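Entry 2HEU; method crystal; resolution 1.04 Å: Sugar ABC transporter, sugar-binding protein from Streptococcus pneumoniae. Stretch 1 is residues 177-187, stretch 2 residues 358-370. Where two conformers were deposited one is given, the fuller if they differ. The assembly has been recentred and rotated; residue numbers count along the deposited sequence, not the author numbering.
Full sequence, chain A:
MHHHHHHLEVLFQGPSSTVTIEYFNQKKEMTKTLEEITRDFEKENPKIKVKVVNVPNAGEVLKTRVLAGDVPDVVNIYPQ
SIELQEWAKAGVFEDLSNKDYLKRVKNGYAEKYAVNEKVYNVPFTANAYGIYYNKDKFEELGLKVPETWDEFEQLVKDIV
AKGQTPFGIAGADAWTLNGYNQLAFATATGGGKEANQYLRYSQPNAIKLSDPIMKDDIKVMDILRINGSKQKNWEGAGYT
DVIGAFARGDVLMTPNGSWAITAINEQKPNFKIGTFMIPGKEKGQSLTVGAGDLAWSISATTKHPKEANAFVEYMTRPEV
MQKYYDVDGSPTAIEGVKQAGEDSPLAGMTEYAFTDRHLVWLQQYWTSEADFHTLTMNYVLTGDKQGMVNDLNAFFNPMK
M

Stretch 1 (177-187) LNGYNQLAFAT
Stretch 2 358-370: HLVWLQQYWTSEA

What backbone shapes meet here? Stretch 1 enters its helix through L177, the N-cap residue, and from N178 to T187 it is regular α-helix, with phi near -65° and psi near -40°. Its i to i+4 hydrogen bonds run from N181 N to L177 O (3.1 Å) through to T187 N to L183 O (2.8 Å), and the helix continues beyond T187. Stretch 2 is more irregular. It begins extended at H358 and L359 (phi/psi -117°/87° and -71°/151°), stays extended through V360 and W361 (-78°/140° and -41°/135°), then tightens into a 3-10 segment at L362 to Q364. Hydrogen bonds from Q364 N to W361 O, Y365 N to L362 O and W366 N to Q363 O, each 3.1 Å, hold this turn before the chain opens again and reaches E369, the N-cap of a following helix.

How are the two backbones registered? They run in opposite senses: N178 lies across from E369 (CA to CA 8.5 Å), Q182 from L362 (CA to CA 7.0 Å) and A186 from L359 (CA to CA 8.6 Å). The spacing of four residues on stretch 1 is close to one helical turn, so N178, Q182 and A186 form a stripe whose CA-to-CB bonds all point toward stretch 2, while Y180 points away. The two stretches together bury 414 Å².

What makes Q182 the hub? It has the largest covered area, 95 Å², and its side chain (chi1 m, chi2 t, chi3 19°) brings both ends of its amide to the 3-10 segment. L362 N donates to Q182 OE1 at 2.8 Å, and Q182 NE2 donates to Q363 OE1, also at 2.8 Å; both N-H...O angles are 173°, so the bonds are nearly linear. One bond satisfies a backbone amide at the start of the 3-10 segment, and the other joins two side-chain amides. Q363 has chi1 p and chi2 near -91°, between wells, and in this conformation its OE1 meets Q182 NE2; its CA-to-CB bond points sideways, but the end of its side chain comes nearer the helix.

Which aromatic and apolar groups fill in around these bonds? W361 (chi1 m, chi2 113°) turns its ring edge to the helix, placing CE3 3.4 Å from Q182 OE1 and CZ3 3.6 Å from G179 CA. G179 has no side chain here; an ideal CB would lie 3.4 Å from W361 CH2, a tight fit. W366 (chi1 m, chi2 -6°) contributes CH2, 3.8 Å from Q182 NE2. The CA-to-CB bond of L362 (chi1 m, chi2 t) points toward stretch 1, and its CG lies 3.4 Å from Q182 OE1. One turn further along the helix, A186 CB packs against L359 CD2 at 3.4 Å, a purely apolar contact, with L359 in chi1 m, chi2 p. At the other end, E369 (chi1 p, chi2 t) points its CA-to-CB bond toward stretch 1, where N178 (chi1 t) is its nearest CA neighbour in the register.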

# COMPACT_ATOMS: atom_id res chain seq x y z
N LEU A 177 -8.22 3.04 8.61
CA LEU A 177 -7.24 3.68 9.52
C LEU A 177 -6.00 2.84 9.82
O LEU A 177 -5.18 3.25 10.62
CB LEU A 177 -7.93 4.13 10.82
CG LEU A 177 -8.98 5.20 10.65
CD1 LEU A 177 -9.51 5.61 12.01
CD2 LEU A 177 -8.47 6.40 9.85
N ASN A 178 -5.88 1.69 9.15
CA ASN A 178 -4.64 0.89 9.38
C ASN A 178 -3.42 1.74 9.06
O ASN A 178 -2.49 1.82 9.88
CB ASN A 178 -4.74 -0.34 8.45
CG ASN A 178 -3.63 -1.29 8.66
OD1 ASN A 178 -3.23 -1.96 7.59
ND2 ASN A 178 -3.19 -1.55 9.81
N GLY A 179 -3.37 2.39 7.88
CA GLY A 179 -2.22 3.18 7.58
C GLY A 179 -1.99 4.33 8.52
O GLY A 179 -0.87 4.70 8.84
N TYR A 180 -3.08 4.94 9.02
CA TYR A 180 -2.99 6.09 9.91
C TYR A 180 -2.24 5.69 11.19
O TYR A 180 -1.31 6.37 11.61
CB TYR A 180 -4.37 6.64 10.19
CG TYR A 180 -4.35 7.93 10.96
CD1 TYR A 180 -4.43 9.16 10.34
CD2 TYR A 180 -4.22 7.95 12.34
CE1 TYR A 180 -4.36 10.34 11.05
CE2 TYR A 180 -4.14 9.11 13.07
CZ TYR A 180 -4.21 10.30 12.43
OH TYR A 180 -4.12 11.51 13.08
N ASN A 181 -2.70 4.62 11.82
CA ASN A 181 -2.09 4.23 13.09
C ASN A 181 -0.71 3.63 12.88
O ASN A 181 0.19 3.80 13.72
CB ASN A 181 -3.02 3.34 13.88
CG ASN A 181 -2.66 3.28 15.38
OD1 ASN A 181 -1.93 4.17 15.86
ND2 ASN A 181 -3.20 2.30 16.06
N GLN A 182 -0.49 2.91 11.78
CA GLN A 182 0.89 2.46 11.52
C GLN A 182 1.82 3.64 11.42
O GLN A 182 2.95 3.58 11.93
CB GLN A 182 0.95 1.58 10.27
CG GLN A 182 0.25 0.27 10.46
CD GLN A 182 0.57 -0.74 9.38
OE1 GLN A 182 1.57 -0.62 8.67
NE2 GLN A 182 -0.26 -1.75 9.28
N LEU A 183 1.40 4.71 10.78
CA LEU A 183 2.22 5.93 10.62
C LEU A 183 2.33 6.71 11.95
O LEU A 183 3.36 7.35 12.18
CB LEU A 183 1.73 6.77 9.49
CG LEU A 183 1.99 6.15 8.12
CD1 LEU A 183 1.18 6.85 7.03
CD2 LEU A 183 3.44 6.18 7.80
N ALA A 184 1.31 6.65 12.79
CA ALA A 184 1.44 7.20 14.14
C ALA A 184 2.58 6.51 14.85
O ALA A 184 3.49 7.16 15.41
CB ALA A 184 0.11 7.00 14.89
N PHE A 185 2.61 5.16 14.85
CA PHE A 185 3.70 4.47 15.50
C PHE A 185 5.01 4.70 14.79
O PHE A 185 6.06 4.83 15.46
CB PHE A 185 3.43 2.97 15.62
CG PHE A 185 2.49 2.61 16.73
CD1 PHE A 185 1.22 2.11 16.50
CD2 PHE A 185 2.89 2.74 18.05
CE1 PHE A 185 0.36 1.78 17.54
CE2 PHE A 185 2.06 2.44 19.10
CZ PHE A 185 0.79 1.93 18.85
N ALA A 186 5.05 4.71 13.45
CA ALA A 186 6.33 4.90 12.76
C ALA A 186 6.92 6.25 13.03
O ALA A 186 8.10 6.38 13.31
CB ALA A 186 6.11 4.64 11.25
N THR A 187 6.09 7.30 12.96
CA THR A 187 6.63 8.65 13.28
C THR A 187 7.02 8.74 14.73
O THR A 187 7.97 9.44 15.08
CB THR A 187 5.67 9.77 12.84
OG1 THR A 187 4.43 9.70 13.54
CG2 THR A 187 5.46 9.83 11.33
N HIS A 358 9.16 5.80 2.74
CA HIS A 358 8.04 5.01 2.23
C HIS A 358 8.15 3.61 2.80
O HIS A 358 8.68 2.69 2.16
CB HIS A 358 8.04 5.00 0.73
CG HIS A 358 6.89 4.28 0.05
ND1 HIS A 358 7.01 4.00 -1.28
CD2 HIS A 358 5.69 3.83 0.48
CE1 HIS A 358 5.85 3.43 -1.61
NE2 HIS A 358 5.06 3.27 -0.58
N LEU A 359 7.59 3.43 3.97
CA LEU A 359 7.73 2.21 4.73
C LEU A 359 6.98 1.09 4.09
O LEU A 359 5.97 1.31 3.50
CB LEU A 359 7.14 2.51 6.08
CG LEU A 359 8.07 3.15 7.08
CD1 LEU A 359 8.68 4.44 6.61
CD2 LEU A 359 7.36 3.36 8.38
N VAL A 360 7.44 -0.17 4.28
CA VAL A 360 6.60 -1.33 3.94
C VAL A 360 5.60 -1.49 5.10
O VAL A 360 5.93 -1.36 6.29
CB VAL A 360 7.41 -2.59 3.76
CG1 VAL A 360 6.53 -3.77 3.46
CG2 VAL A 360 8.44 -2.40 2.62
N TRP A 361 4.35 -1.82 4.76
CA TRP A 361 3.29 -2.13 5.71
C TRP A 361 3.88 -2.97 6.85
O TRP A 361 4.57 -3.99 6.63
CB TRP A 361 2.18 -2.93 5.03
CG TRP A 361 1.34 -2.14 4.10
CD1 TRP A 361 1.25 -2.25 2.74
CD2 TRP A 361 0.38 -1.13 4.43
NE1 TRP A 361 0.34 -1.37 2.22
CE2 TRP A 361 -0.19 -0.65 3.25
CE3 TRP A 361 -0.06 -0.61 5.66
CZ2 TRP A 361 -1.17 0.38 3.28
CZ3 TRP A 361 -1.04 0.32 5.69
CH2 TRP A 361 -1.55 0.85 4.53
N LEU A 362 3.53 -2.61 8.11
CA LEU A 362 4.09 -3.30 9.24
C LEU A 362 3.69 -4.77 9.34
O LEU A 362 4.41 -5.58 9.88
CB LEU A 362 3.74 -2.57 10.54
CG LEU A 362 4.25 -1.15 10.66
CD1 LEU A 362 3.80 -0.57 12.02
CD2 LEU A 362 5.74 -1.04 10.52
N GLN A 363 2.51 -5.06 8.77
CA GLN A 363 1.97 -6.45 8.82
C GLN A 363 2.80 -7.39 7.93
O GLN A 363 2.53 -8.59 7.98
CB GLN A 363 0.48 -6.52 8.51
CG GLN A 363 0.09 -6.25 7.08
CD GLN A 363 -0.22 -4.83 6.76
OE1 GLN A 363 0.17 -3.94 7.52
NE2 GLN A 363 -0.83 -4.53 5.64
N GLN A 364 3.78 -6.91 7.20
CA GLN A 364 4.82 -7.79 6.64
C GLN A 364 5.28 -8.80 7.67
O GLN A 364 5.63 -9.90 7.32
CB GLN A 364 5.96 -6.91 6.11
CG GLN A 364 7.10 -7.70 5.45
CD GLN A 364 8.18 -6.84 4.88
OE1 GLN A 364 8.75 -7.23 3.78
NE2 GLN A 364 8.43 -5.70 5.40
N TYR A 365 5.37 -8.34 8.93
CA TYR A 365 5.95 -9.14 10.04
C TYR A 365 4.93 -9.47 11.15
O TYR A 365 5.31 -9.72 12.27
CB TYR A 365 7.20 -8.50 10.59
CG TYR A 365 8.28 -8.44 9.56
CD1 TYR A 365 8.84 -9.59 9.07
CD2 TYR A 365 8.72 -7.23 9.06
CE1 TYR A 365 9.80 -9.53 8.14
CE2 TYR A 365 9.70 -7.18 8.10
CZ TYR A 365 10.24 -8.32 7.65
OH TYR A 365 11.22 -8.26 6.67
N TRP A 366 3.64 -9.44 10.77
CA TRP A 366 2.58 -9.84 11.67
C TRP A 366 1.85 -11.07 11.17
O TRP A 366 1.91 -11.37 9.95
CB TRP A 366 1.51 -8.75 11.80
CG TRP A 366 1.97 -7.37 12.29
CD1 TRP A 366 3.20 -7.03 12.72
CD2 TRP A 366 1.16 -6.19 12.31
NE1 TRP A 366 3.21 -5.70 13.05
CE2 TRP A 366 2.00 -5.15 12.79
CE3 TRP A 366 -0.18 -5.92 11.96
CZ2 TRP A 366 1.50 -3.86 12.94
CZ3 TRP A 366 -0.65 -4.63 12.09
CH2 TRP A 366 0.22 -3.61 12.57
N THR A 367 1.22 -11.82 12.03
CA THR A 367 0.47 -12.99 11.61
C THR A 367 -0.94 -12.72 11.10
O THR A 367 -1.51 -13.60 10.48
CB THR A 367 0.51 -14.05 12.74
OG1 THR A 367 -0.08 -13.51 13.85
CG2 THR A 367 1.93 -14.50 13.05
N SER A 368 -1.47 -11.55 11.38
CA SER A 368 -2.76 -11.09 10.89
C SER A 368 -2.79 -9.59 11.07
O SER A 368 -1.80 -9.01 11.55
CB SER A 368 -3.88 -11.76 11.68
OG SER A 368 -4.00 -11.21 13.00
N GLU A 369 -3.91 -8.96 10.67
CA GLU A 369 -3.99 -7.49 10.82
C GLU A 369 -5.34 -6.98 11.23
O GLU A 369 -5.43 -5.84 11.72
CB GLU A 369 -3.50 -6.75 9.57
CG GLU A 369 -4.34 -7.05 8.33
CD GLU A 369 -3.85 -6.28 7.15
OE1 GLU A 369 -3.40 -6.89 6.18
OE2 GLU A 369 -3.86 -5.03 7.17
N ALA A 370 -6.42 -7.74 11.05
CA ALA A 370 -7.73 -7.19 11.26
C ALA A 370 -7.90 -6.64 12.69
O ALA A 370 -8.54 -5.61 12.86
CB ALA A 370 -8.86 -8.27 11.02